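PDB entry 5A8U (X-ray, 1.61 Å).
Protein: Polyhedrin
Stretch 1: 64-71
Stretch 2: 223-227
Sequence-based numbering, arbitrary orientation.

Stretch 1 (64-71) KFPNYMNP
Stretch 2, residues 223-227: FSTAY

This is a small side-chain contact between an irregular loop and a β-strand, centred on one hydrogen bond from Asn70 to Ser224 and one apolar touch between Phe65 and Ala226. Both stretches belong to one chain, and touching residues are at least 154 positions apart in sequence. The contact buries 204 Å², both sides summed.

Stretch 2 is extended throughout 223-227. Its phi/psi values run from -81/139 at Phe223 through -150/140, -158/171 and -119/141 to -117/147 at Tyr227. Side chains alternate as expected for a strand. The CA-to-CB bonds of Ser224 and Ala226 point toward the loop, while those of Thr225 and Tyr227 point away.

Stretch 1 has no regular helix or strand. Lys64 is the first residue to leave helical phi/psi after a helix, at -81/163. Phe65 follows at -130/141, and the peptide bond before Pro66 is cis. Pro66 (-75/180) and Asn67 (-160/-175) are extended. Tyr68 (-65/-24) and Met69 (-82/-43) then turn the chain, Asn70 lies at -131/87 and Pro71 at -65/165. The turn is closed by a backbone hydrogen bond from Asn67 N to Asn70 O, 3.1 Å.

Asn67 braces this loop from within. Its chi1 is 59° (p) and its chi2 is 45°. OD1 of Asn67 accepts from Asn70 N at 2.7 Å, and more weakly from Met69 N at 2.8 Å. ND2 of Asn67 donates to Lys64 O at 2.8 Å. Lys64 reaches forward: its NZ donates to Pro66 O at 2.9 Å, with chi angles p, t, t, p. Neither Lys64 nor Asn67 touches the strand.

In register, Met69 lies nearest Ser224, with their CA atoms 7.5 Å apart. Asn70 lies nearest Thr225, CA to CA 6.0 Å. From Phe65 to Met69 the loop runs broadly against the strand; after the turn, Met69 to Pro71 run broadly with it. The CA-to-CB bonds of Phe65, Met69 and Asn70 point toward the strand. No backbone hydrogen bond joins the stretches; the one hydrogen bond between them is side chain to side chain.

Asn70 has the largest covered area, 60 Å². Its chi1 is -61° (m) and its chi2 is -56°. ND2 of Asn70 donates to Ser224 OG at 2.9 Å, with a nearly straight N-H...O angle of 163°. Ser224 has chi1 -177° (t). The amide's other end packs against the strand backbone, with Asn70 OD1 3.3 Å from Thr225 CA. OD1 of Asn70 also lies 3.1 Å from Met69 O, but both are acceptors and no hydrogen bond forms.

Two apolar groups of the loop also meet the strand. Phe65, chi1 178° (t) and chi2 80°, places its CE1 3.5 Å from Ala226 CB. The methyl approaches the ring obliquely, and the pairing is van der Waals packing. Met69 has chi1 -171° (t), chi2 69° (p) and chi3 62° (p). Its CG comes within 3.9 Å of Ser224 OG, a packing contact beside the hydrogen bond.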

ATOM      1  N   LYS A  64       1.679  -1.344 -16.743  1.00  3.83           N
ATOM      2  CA  LYS A  64       1.574  -2.275 -17.860  1.00  5.58           C
ATOM      3  C   LYS A  64       0.346  -3.182 -17.759  1.00  6.20           C
ATOM      4  O   LYS A  64      -0.289  -3.300 -16.710  1.00  7.59           O
ATOM      5  CB  LYS A  64       2.852  -3.126 -17.985  1.00  6.22           C
ATOM      6  CG  LYS A  64       2.986  -4.180 -16.902  1.00  7.93           C
ATOM      7  CD  LYS A  64       4.276  -4.968 -17.072  1.00 13.46           C
ATOM      8  CE  LYS A  64       4.305  -6.186 -16.185  1.00 16.46           C
ATOM      9  NZ  LYS A  64       3.546  -7.323 -16.768  1.00 10.04           N
ATOM     10  N   PHE A  65       0.009  -3.796 -18.878  1.00  4.34           N
ATOM     11  CA  PHE A  65      -0.998  -4.847 -18.920  1.00  6.95           C
ATOM     12  C   PHE A  65      -0.403  -6.042 -19.678  1.00  6.32           C
ATOM     13  O   PHE A  65       0.356  -5.842 -20.630  1.00  7.84           O
ATOM     14  CB  PHE A  65      -2.268  -4.359 -19.625  1.00  5.01           C
ATOM     15  CG  PHE A  65      -3.317  -5.416 -19.728  1.00  5.86           C
ATOM     16  CD1 PHE A  65      -4.131  -5.694 -18.636  1.00  8.67           C
ATOM     17  CD2 PHE A  65      -3.455  -6.166 -20.882  1.00  6.56           C
ATOM     18  CE1 PHE A  65      -5.092  -6.695 -18.706  1.00  6.07           C
ATOM     19  CE2 PHE A  65      -4.418  -7.171 -20.961  1.00  7.79           C
ATOM     20  CZ  PHE A  65      -5.240  -7.426 -19.870  1.00  8.65           C
ATOM     21  N   PRO A  66      -0.685  -7.276 -19.231  1.00  5.58           N
ATOM     22  CA  PRO A  66      -1.373  -7.644 -17.993  1.00  5.33           C
ATOM     23  C   PRO A  66      -0.435  -7.454 -16.794  1.00  6.18           C
ATOM     24  O   PRO A  66       0.703  -7.034 -16.967  1.00  6.19           O
ATOM     25  CB  PRO A  66      -1.696  -9.135 -18.208  1.00  5.84           C
ATOM     26  CG  PRO A  66      -0.565  -9.620 -19.104  1.00  7.06           C
ATOM     27  CD  PRO A  66      -0.304  -8.460 -20.034  1.00  5.81           C
ATOM     28  N   ASN A  67      -0.913  -7.743 -15.590  1.00  6.42           N
ATOM     29  CA  ASN A  67      -0.058  -7.649 -14.410  1.00  5.83           C
ATOM     30  C   ASN A  67      -0.633  -8.465 -13.257  1.00  9.45           C
ATOM     31  O   ASN A  67      -1.640  -9.149 -13.432  1.00  5.08           O
ATOM     32  CB  ASN A  67       0.126  -6.176 -14.025  1.00  6.26           C
ATOM     33  CG  ASN A  67      -1.178  -5.485 -13.730  1.00  6.38           C
ATOM     34  OD1 ASN A  67      -2.030  -6.016 -13.026  1.00  6.69           O
ATOM     35  ND2 ASN A  67      -1.343  -4.292 -14.274  1.00  4.24           N
ATOM     36  N   TYR A  68      -0.008  -8.394 -12.085  1.00  5.09           N
ATOM     37  CA  TYR A  68      -0.461  -9.228 -10.980  1.00  6.82           C
ATOM     38  C   TYR A  68      -1.869  -8.874 -10.508  1.00  5.15           C
ATOM     39  O   TYR A  68      -2.579  -9.720  -9.928  1.00  6.92           O
ATOM     40  CB  TYR A  68       0.548  -9.217  -9.817  1.00  4.20           C
ATOM     41  CG  TYR A  68       0.748  -7.886  -9.118  1.00  7.50           C
ATOM     42  CD1 TYR A  68      -0.118  -7.473  -8.113  1.00  5.95           C
ATOM     43  CD2 TYR A  68       1.826  -7.054  -9.446  1.00  9.61           C
ATOM     44  CE1 TYR A  68       0.060  -6.269  -7.467  1.00  6.24           C
ATOM     45  CE2 TYR A  68       2.020  -5.842  -8.790  1.00  6.94           C
ATOM     46  CZ  TYR A  68       1.130  -5.458  -7.804  1.00 11.18           C
ATOM     47  OH  TYR A  68       1.303  -4.263  -7.136  1.00  9.63           O
ATOM     48  N   MET A  69      -2.275  -7.631 -10.761  1.00  4.59           N
ATOM     49  CA  MET A  69      -3.595  -7.155 -10.349  1.00  6.69           C
ATOM     50  C   MET A  69      -4.649  -7.603 -11.356  1.00  7.94           C
ATOM     51  O   MET A  69      -5.736  -8.035 -10.980  1.00  7.53           O
ATOM     52  CB  MET A  69      -3.590  -5.624 -10.242  1.00  6.19           C
ATOM     53  CG  MET A  69      -4.848  -5.023  -9.605  1.00  9.54           C
ATOM     54  SD  MET A  69      -4.986  -5.403  -7.837  1.00 10.83           S
ATOM     55  CE  MET A  69      -3.509  -4.599  -7.225  1.00 13.07           C
ATOM     56  N   ASN A  70      -4.320  -7.479 -12.636  1.00  5.32           N
ATOM     57  CA  ASN A  70      -5.237  -7.834 -13.713  1.00  8.38           C
ATOM     58  C   ASN A  70      -4.546  -8.712 -14.741  1.00  8.34           C
ATOM     59  O   ASN A  70      -3.989  -8.215 -15.714  1.00  7.33           O
ATOM     60  CB  ASN A  70      -5.748  -6.562 -14.376  1.00  6.46           C
ATOM     61  CG  ASN A  70      -6.499  -5.694 -13.403  1.00  8.10           C
ATOM     62  OD1 ASN A  70      -7.466  -6.154 -12.794  1.00  9.31           O
ATOM     63  ND2 ASN A  70      -6.051  -4.447 -13.226  1.00  5.40           N
ATOM     64  N   PRO A  71      -4.556 -10.032 -14.508  1.00  7.22           N
ATOM     65  CA  PRO A  71      -4.015 -10.985 -15.486  1.00  5.75           C
ATOM     66  C   PRO A  71      -4.841 -10.973 -16.756  1.00 10.44           C
ATOM     67  O   PRO A  71      -5.959 -10.448 -16.762  1.00 10.13           O
ATOM     68  CB  PRO A  71      -4.186 -12.340 -14.785  1.00 10.44           C
ATOM     69  CG  PRO A  71      -4.338 -12.009 -13.312  1.00 12.15           C
ATOM     70  CD  PRO A  71      -5.064 -10.695 -13.295  1.00 10.14           C
ATOM     71  N   PHE A 223     -10.352   0.040  -6.416  1.00  5.86           N
ATOM     72  CA  PHE A 223     -10.938  -0.806  -7.441  1.00  6.97           C
ATOM     73  C   PHE A 223     -10.014  -0.865  -8.651  1.00  7.37           C
ATOM     74  O   PHE A 223      -9.446   0.149  -9.071  1.00  7.21           O
ATOM     75  CB  PHE A 223     -12.293  -0.263  -7.882  1.00  6.53           C
ATOM     76  CG  PHE A 223     -12.817  -0.919  -9.126  1.00  7.81           C
ATOM     77  CD1 PHE A 223     -13.524  -2.111  -9.049  1.00 10.18           C
ATOM     78  CD2 PHE A 223     -12.547  -0.380 -10.380  1.00  8.45           C
ATOM     79  CE1 PHE A 223     -13.980  -2.739 -10.210  1.00 10.65           C
ATOM     80  CE2 PHE A 223     -13.008  -0.999 -11.535  1.00  7.67           C
ATOM     81  CZ  PHE A 223     -13.726  -2.172 -11.448  1.00  7.03           C
ATOM     82  N   SER A 224      -9.868  -2.052  -9.226  1.00  4.67           N
ATOM     83  CA  SER A 224      -9.136  -2.130 -10.468  1.00  6.41           C
ATOM     84  C   SER A 224      -9.631  -3.271 -11.335  1.00  5.33           C
ATOM     85  O   SER A 224      -9.924  -4.362 -10.842  1.00  4.61           O
ATOM     86  CB  SER A 224      -7.643  -2.317 -10.189  1.00  6.39           C
ATOM     87  OG  SER A 224      -6.928  -2.326 -11.415  1.00  5.91           O
ATOM     88  N   THR A 225      -9.707  -3.018 -12.632  1.00  4.90           N
ATOM     89  CA  THR A 225      -9.924  -4.103 -13.589  1.00  5.41           C
ATOM     90  C   THR A 225      -9.428  -3.640 -14.942  1.00  6.63           C
ATOM     91  O   THR A 225      -9.081  -2.468 -15.113  1.00  6.31           O
ATOM     92  CB  THR A 225     -11.418  -4.522 -13.705  1.00  7.94           C
ATOM     93  OG1 THR A 225     -11.494  -5.786 -14.386  1.00  8.52           O
ATOM     94  CG2 THR A 225     -12.224  -3.487 -14.477  1.00  8.07           C
ATOM     95  N   ALA A 226      -9.378  -4.560 -15.896  1.00  5.20           N
ATOM     96  CA  ALA A 226      -9.135  -4.173 -17.277  1.00  4.67           C
ATOM     97  C   ALA A 226     -10.328  -4.606 -18.105  1.00  4.60           C
ATOM     98  O   ALA A 226     -10.891  -5.681 -17.879  1.00  6.13           O
ATOM     99  CB  ALA A 226      -7.862  -4.812 -17.806  1.00  7.53           C
ATOM    100  N   TYR A 227     -10.707  -3.754 -19.051  1.00  4.11           N
ATOM    101  CA  TYR A 227     -11.841  -3.996 -19.934  1.00  4.90           C
ATOM    102  C   TYR A 227     -11.362  -4.095 -21.377  1.00  4.94           C
ATOM    103  O   TYR A 227     -10.409  -3.418 -21.775  1.00  4.15           O
ATOM    104  CB  TYR A 227     -12.866  -2.856 -19.830  1.00  4.42           C
ATOM    105  CG  TYR A 227     -13.765  -2.968 -18.630  1.00  5.46           C
ATOM    106  CD1 TYR A 227     -14.761  -3.935 -18.594  1.00  4.62           C
ATOM    107  CD2 TYR A 227     -13.618  -2.127 -17.538  1.00  6.51           C
ATOM    108  CE1 TYR A 227     -15.600  -4.079 -17.492  1.00  8.32           C
ATOM    109  CE2 TYR A 227     -14.461  -2.252 -16.423  1.00  4.38           C
ATOM    110  CZ  TYR A 227     -15.445  -3.237 -16.411  1.00  8.39           C
ATOM    111  OH  TYR A 227     -16.292  -3.404 -15.328  1.00 10.67           O
TER